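Local coordinates for protein decapping nuclease RAI1 (Scheffersomyces stipitis, PDB 5BTO) that removes the NAD cap from the 5' end of RNAs, also acts on m7G-capped and triphosphorylated 5' ends with a divalent metal, and stabilises and stimulates the exoribonuclease Rat1, at residues K76-E81 against V211-Q216. Numbering follows the deposited sequence.
Sequences KKIPEE and VNNYEQ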
ATOM      1  N   LYS A  76     -19.308 -40.386   0.391  1.00 46.47           N
ATOM      2  CA  LYS A  76     -19.077 -40.330  -1.047  1.00 46.52           C
ATOM      3  C   LYS A  76     -18.401 -39.010  -1.392  1.00 47.49           C
ATOM      4  O   LYS A  76     -19.058 -37.982  -1.562  1.00 47.10           O
ATOM      5  CB  LYS A  76     -20.388 -40.494  -1.814  1.00 46.92           C
ATOM      6  CG  LYS A  76     -20.231 -40.485  -3.325  1.00 49.87           C
ATOM      7  CD  LYS A  76     -21.302 -41.329  -3.992  1.00 53.31           C
ATOM      8  CE  LYS A  76     -22.699 -40.876  -3.601  1.00 56.54           C
ATOM      9  NZ  LYS A  76     -23.741 -41.796  -4.142  1.00 58.54           N
ATOM     10  N   LYS A  77     -17.076 -39.052  -1.478  1.00 48.16           N
ATOM     11  CA  LYS A  77     -16.260 -37.854  -1.610  1.00 49.92           C
ATOM     12  C   LYS A  77     -15.779 -37.685  -3.043  1.00 50.91           C
ATOM     13  O   LYS A  77     -15.110 -38.556  -3.593  1.00 53.31           O
ATOM     14  CB  LYS A  77     -15.068 -37.930  -0.648  1.00 50.86           C
ATOM     15  CG  LYS A  77     -14.123 -36.741  -0.682  1.00 52.33           C
ATOM     16  CD  LYS A  77     -12.957 -36.959   0.277  1.00 53.12           C
ATOM     17  CE  LYS A  77     -11.873 -35.907   0.103  1.00 53.84           C
ATOM     18  NZ  LYS A  77     -12.355 -34.542   0.441  1.00 55.33           N
ATOM     19  N   ILE A  78     -16.132 -36.560  -3.648  1.00 49.80           N
ATOM     20  CA  ILE A  78     -15.733 -36.270  -5.015  1.00 49.89           C
ATOM     21  C   ILE A  78     -14.229 -36.000  -5.063  1.00 49.57           C
ATOM     22  O   ILE A  78     -13.694 -35.307  -4.196  1.00 48.07           O
ATOM     23  CB  ILE A  78     -16.522 -35.059  -5.563  1.00 50.62           C
ATOM     24  CG1 ILE A  78     -16.353 -34.929  -7.078  1.00 49.41           C
ATOM     25  CG2 ILE A  78     -16.122 -33.777  -4.837  1.00 51.36           C
ATOM     26  CD1 ILE A  78     -17.233 -33.855  -7.686  1.00 49.22           C
ATOM     27  N   PRO A  79     -13.537 -36.562  -6.068  1.00 51.25           N
ATOM     28  CA  PRO A  79     -12.085 -36.383  -6.195  1.00 52.45           C
ATOM     29  C   PRO A  79     -11.727 -34.903  -6.291  1.00 54.05           C
ATOM     30  O   PRO A  79     -12.280 -34.193  -7.129  1.00 54.07           O
ATOM     31  CB  PRO A  79     -11.757 -37.100  -7.508  1.00 51.75           C
ATOM     32  CG  PRO A  79     -12.859 -38.091  -7.684  1.00 51.13           C
ATOM     33  CD  PRO A  79     -14.083 -37.425  -7.130  1.00 51.67           C
ATOM     34  N   GLU A  80     -10.814 -34.448  -5.440  1.00 55.70           N
ATOM     35  CA  GLU A  80     -10.529 -33.020  -5.311  1.00 57.16           C
ATOM     36  C   GLU A  80     -10.071 -32.373  -6.623  1.00 56.92           C
ATOM     37  O   GLU A  80     -10.176 -31.157  -6.792  1.00 56.89           O
ATOM     38  CB  GLU A  80      -9.514 -32.771  -4.189  1.00 58.94           C
ATOM     39  CG  GLU A  80      -9.468 -31.330  -3.691  1.00 60.65           C
ATOM     40  CD  GLU A  80     -10.787 -30.856  -3.089  1.00 62.89           C
ATOM     41  OE1 GLU A  80     -11.744 -31.658  -3.014  1.00 62.51           O
ATOM     42  OE2 GLU A  80     -10.867 -29.674  -2.688  1.00 64.39           O
ATOM     43  N   GLU A  81      -9.575 -33.186  -7.550  1.00 57.34           N
ATOM     44  CA  GLU A  81      -9.182 -32.688  -8.864  1.00 57.87           C
ATOM     45  C   GLU A  81     -10.377 -32.624  -9.813  1.00 56.68           C
ATOM     46  O   GLU A  81     -10.250 -32.232 -10.973  1.00 56.45           O
ATOM     47  CB  GLU A  81      -8.062 -33.545  -9.455  1.00 60.26           C
ATOM     48  CG  GLU A  81      -8.289 -35.039  -9.342  1.00 62.76           C
ATOM     49  CD  GLU A  81      -6.985 -35.807  -9.287  1.00 65.48           C
ATOM     50  OE1 GLU A  81      -5.923 -35.161  -9.141  1.00 66.02           O
ATOM     51  OE2 GLU A  81      -7.019 -37.052  -9.390  1.00 66.94           O
ATOM     52  N   VAL A 211     -23.941 -39.666   3.263  1.00 41.42           N
ATOM     53  CA  VAL A 211     -23.427 -38.304   3.118  1.00 38.36           C
ATOM     54  C   VAL A 211     -22.501 -38.199   1.913  1.00 38.68           C
ATOM     55  O   VAL A 211     -21.700 -39.104   1.653  1.00 39.05           O
ATOM     56  CB  VAL A 211     -22.659 -37.862   4.377  1.00 36.42           C
ATOM     57  CG1 VAL A 211     -22.028 -36.491   4.170  1.00 36.38           C
ATOM     58  CG2 VAL A 211     -23.581 -37.852   5.580  1.00 37.43           C
ATOM     59  N   ASN A 212     -22.609 -37.089   1.185  1.00 37.41           N
ATOM     60  CA  ASN A 212     -21.800 -36.866  -0.006  1.00 36.67           C
ATOM     61  C   ASN A 212     -21.440 -35.393  -0.181  1.00 34.89           C
ATOM     62  O   ASN A 212     -22.086 -34.508   0.394  1.00 33.55           O
ATOM     63  CB  ASN A 212     -22.530 -37.365  -1.259  1.00 36.58           C
ATOM     64  CG  ASN A 212     -23.578 -36.381  -1.758  1.00 36.77           C
ATOM     65  OD1 ASN A 212     -23.265 -35.437  -2.485  1.00 36.53           O
ATOM     66  ND2 ASN A 212     -24.829 -36.601  -1.375  1.00 36.93           N
ATOM     67  N   ASN A 213     -20.410 -35.125  -0.975  1.00 35.03           N
ATOM     68  CA  ASN A 213     -20.070 -33.740  -1.291  1.00 35.87           C
ATOM     69  C   ASN A 213     -20.152 -33.448  -2.788  1.00 34.95           C
ATOM     70  O   ASN A 213     -19.605 -32.454  -3.268  1.00 35.77           O
ATOM     71  CB  ASN A 213     -18.704 -33.345  -0.712  1.00 37.56           C
ATOM     72  CG  ASN A 213     -17.547 -34.031  -1.410  1.00 41.39           C
ATOM     73  OD1 ASN A 213     -17.738 -34.880  -2.280  1.00 43.11           O
ATOM     74  ND2 ASN A 213     -16.331 -33.649  -1.040  1.00 43.63           N
ATOM     75  N   TYR A 214     -20.846 -34.319  -3.516  1.00 34.72           N
ATOM     76  CA  TYR A 214     -21.140 -34.081  -4.924  1.00 33.36           C
ATOM     77  C   TYR A 214     -22.190 -32.992  -5.080  1.00 30.85           C
ATOM     78  O   TYR A 214     -22.058 -32.099  -5.917  1.00 30.56           O
ATOM     79  CB  TYR A 214     -21.649 -35.357  -5.593  1.00 36.51           C
ATOM     80  CG  TYR A 214     -20.554 -36.294  -6.027  1.00 40.55           C
ATOM     81  CD1 TYR A 214     -19.906 -37.107  -5.106  1.00 42.74           C
ATOM     82  CD2 TYR A 214     -20.165 -36.369  -7.359  1.00 42.37           C
ATOM     83  CE1 TYR A 214     -18.900 -37.970  -5.498  1.00 44.36           C
ATOM     84  CE2 TYR A 214     -19.157 -37.231  -7.762  1.00 44.65           C
ATOM     85  CZ  TYR A 214     -18.531 -38.028  -6.828  1.00 45.98           C
ATOM     86  OH  TYR A 214     -17.532 -38.885  -7.223  1.00 48.45           O
ATOM     87  N   GLU A 215     -23.235 -33.073  -4.263  1.00 27.63           N
ATOM     88  CA  GLU A 215     -24.371 -32.171  -4.398  1.00 27.57           C
ATOM     89  C   GLU A 215     -24.026 -30.759  -3.955  1.00 24.78           C
ATOM     90  O   GLU A 215     -23.566 -30.546  -2.831  1.00 24.16           O
ATOM     91  CB  GLU A 215     -25.577 -32.699  -3.614  1.00 27.61           C
ATOM     92  CG  GLU A 215     -26.181 -33.966  -4.190  1.00 30.82           C
ATOM     93  CD  GLU A 215     -27.285 -34.525  -3.318  1.00 34.98           C
ATOM     94  OE1 GLU A 215     -27.035 -34.763  -2.120  1.00 34.93           O
ATOM     95  OE2 GLU A 215     -28.404 -34.720  -3.832  1.00 38.64           O
ATOM     96  N   GLN A 216     -24.251 -29.804  -4.854  1.00 23.70           N
ATOM     97  CA  GLN A 216     -24.012 -28.392  -4.581  1.00 23.81           C
ATOM     98  C   GLN A 216     -25.128 -27.544  -5.161  1.00 22.53           C
ATOM     99  O   GLN A 216     -25.557 -27.766  -6.294  1.00 23.28           O
ATOM    100  CB  GLN A 216     -22.695 -27.928  -5.206  1.00 26.56           C
ATOM    101  CG  GLN A 216     -21.449 -28.527  -4.610  1.00 29.05           C
ATOM    102  CD  GLN A 216     -20.202 -27.934  -5.230  1.00 35.36           C
ATOM    103  OE1 GLN A 216     -20.233 -27.437  -6.358  1.00 38.75           O
ATOM    104  NE2 GLN A 216     -19.098 -27.978  -4.496  1.00 37.14           N
TER
HETATM  105  O   HOH W   1     -16.356 -40.808  -5.630  1.00 53.59           O
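Two backbone N-H groups grip OD1 of Asn212: Glu215 N, nearly along the C=O axis at 3.0 Å, and, by a weak, bent bond, Tyr214 N. The bond three residues on makes an Asx motif, which asparagine suits because its short side chain can mimic a backbone carbonyl. Its amide also gives ND2 to Glu215 OE1, meeting the carboxylate from above its plane. The same Asn212 is bridged to Lys76 in a single parallel bridge, in which Lys76 N donates to Val211 O (3.0 Å) and Lys76 O accepts from Asn213 N (3.2 Å). Beyond this bridge the side chain of Asn213, not its backbone carbonyl, takes the next N-H: CG lies between the backbone N and carbonyl carbon (chi1 70°), so OD1 takes Ile78 N on a lone pair at 2.7 Å, almost straight at 175°. Tyr214 lies across the other loop, one ring face on Ile78, whose branched CB sits over the centre, 3.8 Å from the centroid, a CH-pi contact; CG1 leans on CE2, and the Lys76 chain crosses at about a right angle, its CG meeting CE1. Beyond the ring, a water joins Tyr214 OH (2.8 Å) to Lys77 O. An alanine in place of Tyr214 would remove the ring and hydroxyl, and would probably leave Ile78 less covered and this water link lost. Lys77 turns away to a salt bridge with Glu179, on helix 169-188, which also carries the metal ligand Glu186; the Asn213 side chain lies about 7 Å from that of substrate-binding Glu235. One asparagine amide thus stands in for a strand's backbone carbonyl across the contact, while the other folds its own loop; together they are likely to hold the irregular lead-in to strand 216-225, near the metal and substrate residues.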